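Side-chain contact in sulfate permease family protein (Vibrio cholerae, PDB 4DGH), which is probably a membrane anion transporter of the SulP family, represented here by its STAS domain alone: residues 87-90 against 91-95. Sequence-based numbering, arbitrary orientation.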
loop_
_atom_site.group_PDB
_atom_site.type_symbol
_atom_site.label_atom_id
_atom_site.label_comp_id
_atom_site.label_asym_id
_atom_site.label_seq_id
_atom_site.Cartn_x
_atom_site.Cartn_y
_atom_site.Cartn_z
ATOM N N SER A 87 14.981 16.615 4.198
ATOM C CA SER A 87 15.150 17.396 2.947
ATOM C C SER A 87 13.847 17.528 2.201
ATOM O O SER A 87 12.984 16.726 2.364
ATOM C CB SER A 87 16.162 16.717 2.024
ATOM O OG SER A 87 15.796 15.368 1.664
ATOM N N GLY A 88 13.767 18.560 1.343
ATOM C CA GLY A 88 12.751 18.650 0.323
ATOM C C GLY A 88 11.377 19.158 0.757
ATOM O O GLY A 88 10.448 19.101 -0.045
ATOM N N ALA A 89 11.220 19.661 1.995
ATOM C CA ALA A 89 9.871 20.168 2.407
ATOM C C ALA A 89 9.463 21.299 1.456
ATOM O O ALA A 89 10.289 22.173 1.205
ATOM C CB ALA A 89 9.849 20.685 3.851
ATOM N N ASN A 90 8.248 21.311 0.922
ATOM C CA ASN A 90 7.841 22.500 0.136
ATOM C C ASN A 90 7.735 23.747 1.009
ATOM O O ASN A 90 7.936 23.660 2.196
ATOM C CB ASN A 90 6.591 22.291 -0.656
ATOM C CG ASN A 90 5.357 22.068 0.216
ATOM O OD1 ASN A 90 5.120 22.757 1.215
ATOM N ND2 ASN A 90 4.494 21.188 -0.271
ATOM N N SER A 91 7.390 24.895 0.414
ATOM C CA SER A 91 7.378 26.148 1.183
ATOM C C SER A 91 6.390 26.124 2.328
ATOM O O SER A 91 6.677 26.655 3.374
ATOM C CB SER A 91 7.172 27.403 0.285
ATOM O OG SER A 91 5.873 27.407 -0.333
ATOM N N ARG A 92 5.229 25.518 2.169
ATOM C CA ARG A 92 4.327 25.490 3.264
ATOM C C ARG A 92 4.626 24.455 4.337
ATOM O O ARG A 92 4.519 24.721 5.523
ATOM C CB ARG A 92 2.868 25.473 2.805
ATOM C CG ARG A 92 2.284 24.137 2.543
ATOM C CD ARG A 92 0.809 24.344 2.167
ATOM N NE ARG A 92 0.403 23.247 1.322
ATOM C CZ ARG A 92 -0.505 23.318 0.347
ATOM N NH1 ARG A 92 -1.149 24.468 0.071
ATOM N NH2 ARG A 92 -0.785 22.220 -0.364
ATOM N N VAL A 93 4.929 23.227 3.939
ATOM C CA VAL A 93 5.359 22.256 4.929
ATOM C C VAL A 93 6.609 22.772 5.681
ATOM O O VAL A 93 6.732 22.486 6.881
ATOM C CB VAL A 93 5.673 20.922 4.248
ATOM C CG1 VAL A 93 6.203 19.885 5.230
ATOM C CG2 VAL A 93 4.350 20.401 3.596
ATOM N N SER A 94 7.509 23.450 4.977
ATOM C CA SER A 94 8.734 24.044 5.634
ATOM C C SER A 94 8.313 24.960 6.832
ATOM O O SER A 94 8.859 24.851 7.902
ATOM C CB SER A 94 9.553 24.876 4.642
ATOM O OG SER A 94 10.283 24.032 3.779
ATOM N N GLN A 95 7.369 25.851 6.613
ATOM C CA GLN A 95 6.822 26.714 7.734
ATOM C C GLN A 95 6.185 25.873 8.817
ATOM O O GLN A 95 6.370 26.176 9.981
ATOM C CB GLN A 95 5.786 27.771 7.278
ATOM C CG GLN A 95 6.192 28.519 6.002
ATOM C CD GLN A 95 5.065 29.370 5.351
ATOM O OE1 GLN A 95 4.716 29.196 4.157
ATOM N NE2 GLN A 95 4.538 30.312 6.109
#
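N90 and V93 meet where the chain turns from loop into helix: the amide oxygen OD1 of N90 accepts the backbone N-H of V93, with N of V93 2.8 Å from OD1 of N90. The bond is nearly straight (166° at the hydrogen), with the donor somewhat out of the plane of the side-chain amide. What brings OD1 over the first turn is chi1 of N90, 65°, which tucks CG between its own backbone N and carbonyl carbon. Its side chain then crosses that of V93 at about a right angle, and CG2 of V93 lies 3.4 Å from OD1 of N90. The other end of the amide, ND2, makes a weak hydrogen bond with the carbonyl O of P60, an oxygen that NE of R92 also engages, so both side chains tie the start of the helix to a neighbouring loop.

The main-chain O of N90 is gripped twice by S94. N of S94 reaches O of N90 from almost straight ahead at 2.8 Å, whereas OG of S94 donates to the same O of N90 at 2.9 Å from above the carbonyl plane. With chi1 at -76°, OG of S94 folds back toward the helix start and also brushes CB of A89 at 3.4 Å. Beside it, CB of A89 packs on CG1 of V93 at 4.0 Å. This is an asparagine N-cap, opening helix 91-99 just after the parallel strand 83-87 of the STAS fold.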